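PDB 4PZU: uncharacterized protein Rv3404c/MT3512 from Mycobacterium tuberculosis, which is of unknown function but belongs to the formyltransferase family, with a Rossmann-like alpha/beta domain followed by a C-terminal dimerization domain. Local coordinates for residues E68-I73 against A91-G96; I142-E147 against L172-A177. One frame throughout, in Å; residues are numbered along the deposited sequence.

Interaction 1. Residues E68-I73 against A91-G96. With EDO (1,2-ethanediol), chain K; EDO (1,2-ethanediol), chain J.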
ATOM      1  N   GLU A  68     -35.859 -11.469 -22.274  1.00 48.19           N
ATOM      2  CA  GLU A  68     -36.705 -12.563 -22.762  1.00 48.32           C
ATOM      3  C   GLU A  68     -38.024 -12.693 -22.011  1.00 47.92           C
ATOM      4  O   GLU A  68     -38.857 -13.533 -22.345  1.00 46.78           O
ATOM      5  CB  GLU A  68     -35.941 -13.894 -22.698  1.00 50.90           C
ATOM      6  CG  GLU A  68     -34.844 -14.035 -23.748  1.00 54.44           C
ATOM      7  CD  GLU A  68     -35.410 -14.108 -25.162  1.00 59.06           C
ATOM      8  OE1 GLU A  68     -36.260 -14.983 -25.438  1.00 60.79           O
ATOM      9  OE2 GLU A  68     -35.002 -13.288 -26.002  1.00 62.78           O
ATOM     10  N   ARG A  69     -38.219 -11.851 -21.000  1.00 45.43           N
ATOM     11  CA  ARG A  69     -39.233 -12.109 -20.008  1.00 46.52           C
ATOM     12  C   ARG A  69     -40.166 -10.933 -19.735  1.00 44.86           C
ATOM     13  O   ARG A  69     -40.857 -10.902 -18.717  1.00 42.77           O
ATOM     14  CB  ARG A  69     -38.532 -12.583 -18.729  1.00 49.50           C
ATOM     15  CG  ARG A  69     -37.865 -13.950 -18.903  1.00 53.28           C
ATOM     16  CD  ARG A  69     -38.911 -15.058 -18.879  1.00 55.15           C
ATOM     17  NE  ARG A  69     -39.565 -15.045 -17.573  1.00 55.47           N
ATOM     18  CZ  ARG A  69     -40.506 -15.890 -17.154  1.00 60.33           C
ATOM     19  NH1 ARG A  69     -40.973 -16.861 -17.935  1.00 58.92           N
ATOM     20  NH2 ARG A  69     -40.993 -15.748 -15.924  1.00 61.95           N
ATOM     21  N   VAL A  70     -40.204  -9.993 -20.679  1.00 43.57           N
ATOM     22  CA  VAL A  70     -40.848  -8.698 -20.482  1.00 41.54           C
ATOM     23  C   VAL A  70     -42.319  -8.885 -20.257  1.00 42.57           C
ATOM     24  O   VAL A  70     -42.836  -8.401 -19.282  1.00 40.90           O
ATOM     25  CB  VAL A  70     -40.633  -7.731 -21.678  1.00 41.95           C
ATOM     26  CG1 VAL A  70     -41.482  -6.477 -21.505  1.00 41.15           C
ATOM     27  CG2 VAL A  70     -39.157  -7.377 -21.840  1.00 39.62           C
ATOM     28  N   ALA A  71     -42.996  -9.587 -21.164  1.00 44.98           N
ATOM     29  CA  ALA A  71     -44.423  -9.820 -21.023  1.00 47.87           C
ATOM     30  C   ALA A  71     -44.756 -10.503 -19.684  1.00 47.19           C
ATOM     31  O   ALA A  71     -45.744 -10.150 -19.020  1.00 47.27           O
ATOM     32  CB  ALA A  71     -44.963 -10.615 -22.227  1.00 48.23           C
ATOM     33  N   GLU A  72     -43.921 -11.464 -19.281  1.00 48.78           N
ATOM     34  CA  GLU A  72     -44.124 -12.209 -18.014  1.00 50.19           C
ATOM     35  C   GLU A  72     -43.981 -11.307 -16.794  1.00 46.23           C
ATOM     36  O   GLU A  72     -44.764 -11.383 -15.872  1.00 45.63           O
ATOM     37  CB  GLU A  72     -43.106 -13.355 -17.867  1.00 52.90           C
ATOM     38  CG  GLU A  72     -43.401 -14.576 -18.724  1.00 59.53           C
ATOM     39  CD  GLU A  72     -43.018 -14.356 -20.170  1.00 62.72           C
ATOM     40  OE1 GLU A  72     -42.358 -13.332 -20.477  1.00 67.17           O
ATOM     41  OE2 GLU A  72     -43.384 -15.206 -20.997  1.00 67.63           O
ATOM     42  N   ILE A  73     -42.945 -10.474 -16.799  1.00 44.32           N
ATOM     43  CA  ILE A  73     -42.691  -9.549 -15.699  1.00 41.60           C
ATOM     44  C   ILE A  73     -43.851  -8.563 -15.589  1.00 40.85           C
ATOM     45  O   ILE A  73     -44.411  -8.382 -14.512  1.00 39.85           O
ATOM     46  CB  ILE A  73     -41.334  -8.815 -15.868  1.00 40.42           C
ATOM     47  CG1 ILE A  73     -40.162  -9.798 -15.682  1.00 40.83           C
ATOM     48  CG2 ILE A  73     -41.190  -7.685 -14.852  1.00 38.04           C
ATOM     49  CD1 ILE A  73     -38.827  -9.301 -16.222  1.00 39.05           C
ATOM     50  N   ALA A  91     -37.019  -1.279 -23.454  1.00 46.27           N
ATOM     51  CA  ALA A  91     -37.991  -0.204 -23.572  1.00 44.93           C
ATOM     52  C   ALA A  91     -39.421  -0.624 -23.228  1.00 45.94           C
ATOM     53  O   ALA A  91     -40.121   0.095 -22.523  1.00 49.60           O
ATOM     54  CB  ALA A  91     -37.913   0.389 -24.982  1.00 46.50           C
ATOM     55  N   ALA A  92     -39.885  -1.773 -23.727  1.00 45.69           N
ATOM     56  CA  ALA A  92     -41.250  -2.267 -23.398  1.00 43.45           C
ATOM     57  C   ALA A  92     -41.475  -2.540 -21.874  1.00 42.64           C
ATOM     58  O   ALA A  92     -42.587  -2.390 -21.333  1.00 41.34           O
ATOM     59  CB  ALA A  92     -41.546  -3.520 -24.202  1.00 42.77           C
ATOM     60  N   LEU A  93     -40.406  -2.947 -21.199  1.00 40.75           N
ATOM     61  CA  LEU A  93     -40.452  -3.170 -19.756  1.00 40.21           C
ATOM     62  C   LEU A  93     -40.683  -1.843 -18.993  1.00 41.92           C
ATOM     63  O   LEU A  93     -41.589  -1.771 -18.154  1.00 42.49           O
ATOM     64  CB  LEU A  93     -39.182  -3.882 -19.264  1.00 36.44           C
ATOM     65  CG  LEU A  93     -39.216  -4.293 -17.770  1.00 34.85           C
ATOM     66  CD1 LEU A  93     -40.243  -5.367 -17.510  1.00 33.83           C
ATOM     67  CD2 LEU A  93     -37.863  -4.746 -17.251  1.00 34.38           C
ATOM     68  N   ILE A  94     -39.867  -0.823 -19.291  1.00 42.43           N
ATOM     69  CA  ILE A  94     -39.960   0.514 -18.685  1.00 42.61           C
ATOM     70  C   ILE A  94     -41.357   1.062 -18.863  1.00 44.49           C
ATOM     71  O   ILE A  94     -41.943   1.605 -17.908  1.00 44.53           O
ATOM     72  CB  ILE A  94     -38.914   1.490 -19.292  1.00 43.87           C
ATOM     73  CG1 ILE A  94     -37.500   1.111 -18.823  1.00 44.73           C
ATOM     74  CG2 ILE A  94     -39.219   2.936 -18.930  1.00 44.05           C
ATOM     75  CD1 ILE A  94     -36.400   1.667 -19.724  1.00 44.52           C
ATOM     76  N   ASP A  95     -41.882   0.890 -20.083  1.00 46.02           N
ATOM     77  CA  ASP A  95     -43.203   1.349 -20.437  1.00 48.50           C
ATOM     78  C   ASP A  95     -44.298   0.522 -19.804  1.00 47.46           C
ATOM     79  O   ASP A  95     -45.377   1.038 -19.516  1.00 49.00           O
ATOM     80  CB  ASP A  95     -43.389   1.323 -21.974  1.00 52.94           C
ATOM     81  CG  ASP A  95     -42.560   2.385 -22.701  1.00 56.45           C
ATOM     82  OD1 ASP A  95     -41.914   3.243 -22.046  1.00 56.60           O
ATOM     83  OD2 ASP A  95     -42.548   2.355 -23.959  1.00 60.26           O
ATOM     84  N   GLY A  96     -44.058  -0.780 -19.628  1.00 46.31           N
ATOM     85  CA  GLY A  96     -45.118  -1.678 -19.115  1.00 43.81           C
ATOM     86  C   GLY A  96     -45.310  -1.724 -17.601  1.00 42.77           C
ATOM     87  O   GLY A  96     -46.375  -2.064 -17.102  1.00 42.26           O
TER
HETATM   88  C1  EDO K 303     -38.764 -14.521 -13.565  1.00 55.88           C
HETATM   89  O1  EDO K 303     -38.200 -14.584 -14.889  1.00 52.23           O
HETATM   90  C2  EDO K 303     -39.600 -13.256 -13.410  1.00 54.49           C
HETATM   91  O2  EDO K 303     -40.901 -13.483 -13.982  1.00 59.99           O
HETATM   92  C1  EDO J 302     -40.559   4.821 -14.797  1.00 47.72           C
HETATM   93  O1  EDO J 302     -40.111   4.702 -13.439  1.00 51.95           O
HETATM   94  C2  EDO J 302     -40.056   3.624 -15.570  1.00 46.30           C
HETATM   95  O2  EDO J 302     -40.982   2.536 -15.514  1.00 38.50           O

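Interaction 2. Residues I142-E147 against L172-A177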
ATOM      1  N   ILE A 142     -34.774  11.419 -10.122  1.00 35.72           N
ATOM      2  CA  ILE A 142     -34.211  10.972  -8.869  1.00 34.06           C
ATOM      3  C   ILE A 142     -35.297  10.963  -7.826  1.00 34.08           C
ATOM      4  O   ILE A 142     -35.981  11.968  -7.618  1.00 35.49           O
ATOM      5  CB  ILE A 142     -33.035  11.894  -8.451  1.00 32.98           C
ATOM      6  CG1 ILE A 142     -31.928  11.769  -9.504  1.00 32.29           C
ATOM      7  CG2 ILE A 142     -32.599  11.594  -7.007  1.00 30.43           C
ATOM      8  CD1 ILE A 142     -30.740  12.680  -9.322  1.00 33.01           C
ATOM      9  N   ILE A 143     -35.480   9.817  -7.192  1.00 34.05           N
ATOM     10  CA  ILE A 143     -36.422   9.716  -6.087  1.00 33.88           C
ATOM     11  C   ILE A 143     -35.779  10.187  -4.770  1.00 33.15           C
ATOM     12  O   ILE A 143     -36.390  10.931  -3.999  1.00 33.04           O
ATOM     13  CB  ILE A 143     -36.929   8.283  -5.959  1.00 34.35           C
ATOM     14  CG1 ILE A 143     -37.778   7.943  -7.196  1.00 34.27           C
ATOM     15  CG2 ILE A 143     -37.689   8.089  -4.632  1.00 32.96           C
ATOM     16  CD1 ILE A 143     -37.877   6.455  -7.456  1.00 32.84           C
ATOM     17  N   ALA A 144     -34.552   9.735  -4.512  1.00 30.24           N
ATOM     18  CA  ALA A 144     -33.771  10.248  -3.398  1.00 29.34           C
ATOM     19  C   ALA A 144     -32.299   9.950  -3.633  1.00 28.07           C
ATOM     20  O   ALA A 144     -31.956   8.981  -4.320  1.00 26.15           O
ATOM     21  CB  ALA A 144     -34.222   9.619  -2.084  1.00 28.77           C
ATOM     22  N   GLN A 145     -31.435  10.767  -3.033  1.00 27.93           N
ATOM     23  CA  GLN A 145     -30.000  10.486  -3.023  1.00 27.52           C
ATOM     24  C   GLN A 145     -29.361  11.001  -1.746  1.00 27.56           C
ATOM     25  O   GLN A 145     -29.940  11.831  -1.052  1.00 27.18           O
ATOM     26  CB  GLN A 145     -29.294  11.069  -4.265  1.00 28.03           C
ATOM     27  CG  GLN A 145     -29.434  12.581  -4.475  1.00 29.06           C
ATOM     28  CD  GLN A 145     -28.900  13.008  -5.844  1.00 30.30           C
ATOM     29  OE1 GLN A 145     -28.294  12.197  -6.570  1.00 30.77           O
ATOM     30  NE2 GLN A 145     -29.102  14.252  -6.198  1.00 28.59           N
ATOM     31  N   ARG A 146     -28.165  10.487  -1.446  1.00 27.10           N
ATOM     32  CA  ARG A 146     -27.431  10.851  -0.248  1.00 28.20           C
ATOM     33  C   ARG A 146     -25.949  10.737  -0.569  1.00 27.42           C
ATOM     34  O   ARG A 146     -25.517   9.749  -1.117  1.00 27.50           O
ATOM     35  CB  ARG A 146     -27.805   9.936   0.941  1.00 29.34           C
ATOM     36  CG  ARG A 146     -27.180  10.381   2.284  1.00 31.36           C
ATOM     37  CD  ARG A 146     -27.921   9.814   3.506  1.00 31.61           C
ATOM     38  NE  ARG A 146     -29.310  10.229   3.474  1.00 32.60           N
ATOM     39  CZ  ARG A 146     -30.308   9.650   4.135  1.00 33.31           C
ATOM     40  NH1 ARG A 146     -30.113   8.600   4.927  1.00 32.70           N
ATOM     41  NH2 ARG A 146     -31.528  10.122   3.974  1.00 31.93           N
ATOM     42  N   GLU A 147     -25.189  11.760  -0.220  1.00 28.66           N
ATOM     43  CA  GLU A 147     -23.748  11.817  -0.455  1.00 30.24           C
ATOM     44  C   GLU A 147     -22.947  10.980   0.556  1.00 29.44           C
ATOM     45  O   GLU A 147     -23.370  10.776   1.698  1.00 30.08           O
ATOM     46  CB  GLU A 147     -23.294  13.306  -0.391  1.00 34.21           C
ATOM     47  CG  GLU A 147     -21.777  13.483  -0.331  1.00 38.28           C
ATOM     48  CD  GLU A 147     -21.315  14.888  -0.656  1.00 40.21           C
ATOM     49  OE1 GLU A 147     -22.149  15.827  -0.560  1.00 40.13           O
ATOM     50  OE2 GLU A 147     -20.115  15.019  -1.045  1.00 38.73           O
ATOM     51  N   LEU A 172     -34.079   1.655   2.982  1.00 25.58           N
ATOM     52  CA  LEU A 172     -35.021   1.426   4.075  1.00 26.22           C
ATOM     53  C   LEU A 172     -35.842   2.680   4.348  1.00 27.78           C
ATOM     54  O   LEU A 172     -37.038   2.572   4.611  1.00 26.69           O
ATOM     55  CB  LEU A 172     -34.346   0.923   5.355  1.00 26.29           C
ATOM     56  CG  LEU A 172     -33.788  -0.507   5.290  1.00 26.94           C
ATOM     57  CD1 LEU A 172     -32.833  -0.799   6.456  1.00 27.13           C
ATOM     58  CD2 LEU A 172     -34.879  -1.564   5.149  1.00 26.66           C
ATOM     59  N   GLU A 173     -35.203   3.853   4.299  1.00 28.03           N
ATOM     60  CA  GLU A 173     -35.913   5.084   4.592  1.00 30.99           C
ATOM     61  C   GLU A 173     -37.038   5.340   3.572  1.00 32.86           C
ATOM     62  O   GLU A 173     -38.166   5.717   3.934  1.00 33.82           O
ATOM     63  CB  GLU A 173     -34.948   6.277   4.701  1.00 32.04           C
ATOM     64  CG  GLU A 173     -35.701   7.553   5.000  1.00 36.55           C
ATOM     65  CD  GLU A 173     -34.858   8.800   5.025  1.00 41.14           C
ATOM     66  OE1 GLU A 173     -33.626   8.715   5.234  1.00 44.86           O
ATOM     67  OE2 GLU A 173     -35.469   9.888   4.875  1.00 47.47           O
ATOM     68  N   HIS A 174     -36.751   5.092   2.301  1.00 31.85           N
ATOM     69  CA  HIS A 174     -37.694   5.465   1.246  1.00 31.34           C
ATOM     70  C   HIS A 174     -38.491   4.302   0.726  1.00 31.20           C
ATOM     71  O   HIS A 174     -39.230   4.457  -0.225  1.00 33.35           O
ATOM     72  CB  HIS A 174     -36.926   6.155   0.098  1.00 30.27           C
ATOM     73  CG  HIS A 174     -36.296   7.437   0.519  1.00 29.66           C
ATOM     74  ND1 HIS A 174     -37.019   8.606   0.658  1.00 31.45           N
ATOM     75  CD2 HIS A 174     -35.034   7.728   0.902  1.00 28.81           C
ATOM     76  CE1 HIS A 174     -36.222   9.568   1.086  1.00 31.96           C
ATOM     77  NE2 HIS A 174     -35.005   9.061   1.234  1.00 30.78           N
ATOM     78  N   PHE A 175     -38.358   3.129   1.340  1.00 31.25           N
ATOM     79  CA  PHE A 175     -38.978   1.934   0.794  1.00 31.40           C
ATOM     80  C   PHE A 175     -40.480   2.042   0.612  1.00 32.78           C
ATOM     81  O   PHE A 175     -40.990   1.682  -0.430  1.00 31.86           O
ATOM     82  CB  PHE A 175     -38.687   0.691   1.615  1.00 31.82           C
ATOM     83  CG  PHE A 175     -39.320  -0.548   1.046  1.00 33.43           C
ATOM     84  CD1 PHE A 175     -38.756  -1.178  -0.060  1.00 32.75           C
ATOM     85  CD2 PHE A 175     -40.515  -1.049   1.579  1.00 34.84           C
ATOM     86  CE1 PHE A 175     -39.355  -2.316  -0.617  1.00 34.69           C
ATOM     87  CE2 PHE A 175     -41.114  -2.182   1.026  1.00 35.62           C
ATOM     88  CZ  PHE A 175     -40.525  -2.823  -0.065  1.00 34.86           C
ATOM     89  N   ASP A 176     -41.181   2.542   1.615  1.00 34.62           N
ATOM     90  CA  ASP A 176     -42.657   2.657   1.541  1.00 35.29           C
ATOM     91  C   ASP A 176     -43.083   3.557   0.391  1.00 35.08           C
ATOM     92  O   ASP A 176     -44.016   3.237  -0.341  1.00 36.66           O
ATOM     93  CB  ASP A 176     -43.220   3.202   2.858  1.00 36.45           C
ATOM     94  CG  ASP A 176     -43.141   2.195   4.007  1.00 38.01           C
ATOM     95  OD1 ASP A 176     -43.084   0.959   3.803  1.00 38.25           O
ATOM     96  OD2 ASP A 176     -43.180   2.655   5.156  1.00 40.27           O
ATOM     97  N   ALA A 177     -42.386   4.668   0.229  1.00 34.62           N
ATOM     98  CA  ALA A 177     -42.667   5.609  -0.846  1.00 35.73           C
ATOM     99  C   ALA A 177     -42.393   4.983  -2.207  1.00 35.25           C
ATOM    100  O   ALA A 177     -43.173   5.168  -3.132  1.00 35.32           O
ATOM    101  CB  ALA A 177     -41.839   6.878  -0.682  1.00 34.84           C
TER
HETATM  102  O   HOH W   1     -33.389  11.037   1.431  1.00 38.60           O

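Interaction 1. Residues E68-I73 against A91-G96
Ala-92 meets Val-70 methyl to methyl, its CB lying 4.0 Å from Val-70 CG1, where two short helices come side by side. At Leu-93 the same Val-70 CG1 rests against the backbone, 3.7 Å from Leu-93 N, with Leu-93 CB a little farther at 4.1 Å. Val-70 holds this branch anti to its own nitrogen (chi1 172°), so that one methyl touches Ala-92 and Leu-93 together. Leu-93 then sends its longer side chain on to the next turn of the other helix. With CG opposite the backbone N (chi1 -174°), it brings CD1 to 3.7 Å from Ile-73 CG2, and the two side chains cross at about a right angle. Thus Val-70 and Ile-73, three residues apart, present successive methyls to one apolar strip. Ile-94 takes no part in this packing; its carbonyl O accepts a hydrogen bond from O2 of a 1,2-ethanediol, 2.7 Å away.

Helix 70-76 begins just after Arg-69, its N-cap residue, whose carbonyl receives the N-H of Ile-73. The Arg-69 side chain leads away from Leu-93 and is hydrogen-bonded to a second 1,2-ethanediol: NH2 reaches O2 of the diol at 3.0 Å (153° at the hydrogen), while NE makes a weak bond to O1. Glu-72 CG lies over one face of the guanidinium, offset toward its rim.

Val-66, in the preceding loop, touches both Ile-73 and Leu-93, while Pro-90 touches Val-70. Helix 70-76 leads into strand 79-83, and helix 91-96 is the short crossover from that strand to its parallel neighbour 98-103; the contact therefore joins two consecutive helices of a Rossmann-like beta-alpha-beta succession.

Interaction 2. Residues I142-E147 against L172-A177
Arg-146 and Glu-173 each turn CG anti to the backbone N (chi1 -173° in the arginine), which sends the two side chains toward each other to cross at about a right angle. The contact joins strand 142-148, at a classic beta bulge where Ile-143 and Ala-144 both face Ile-130, to the long helix 156-180. The bulge interrupts this strand, the outermost at one end of the mixed sheet in this chain, and segment 172-177 runs past it.

At this surface contact the arginine and glutamate form a salt bridge: Arg-146 NH2 donates to Glu-173 OE1 at 2.8 Å, nearly straight at 172°. The acceptor lies in the guanidinium plane and is approached on its syn side, although the donor stands 33° out of the carboxylate plane. Arg-146 NH1 stays at 3.5 Å from Glu-173 OE1, so the pairing rests on one N-H and is not bidentate.

Beside it, Ala-144 CB lies over one face of the His-174 imidazole in a CH-pi contact, 3.6 Å from the ring centroid. Glu-173 CG lies over the opposite face, offset toward the rim, leaving the ring between strand and helix side chains. At the imidazole edge a water in the ring plane is hydrogen-bonded weakly to Arg-146 NH2 and, at 2.6 Å, to His-174 NE2.

Interactions 1 and 2 follow one another along the chain, and all four segments belong to the formyltransferase part of the protein, yet the two contacts do not touch: their centres are 24 Å apart and their nearest atoms about 12 Å. The central mixed sheet relates them. Interaction 1 packs the helices that flank strands 79-83 and 98-103, whereas interaction 2 ties the edge strand 142-148, at one end of the sheet in this chain, to helix 156-180, which also packs on helix 32-45 through Leu-172 and Phe-175. Interaction 1 is apolar, interaction 2 largely polar. The 1,2-ethanediol molecules beside interaction 1 probably come from the crystallisation solution, so they give no evidence of a binding site.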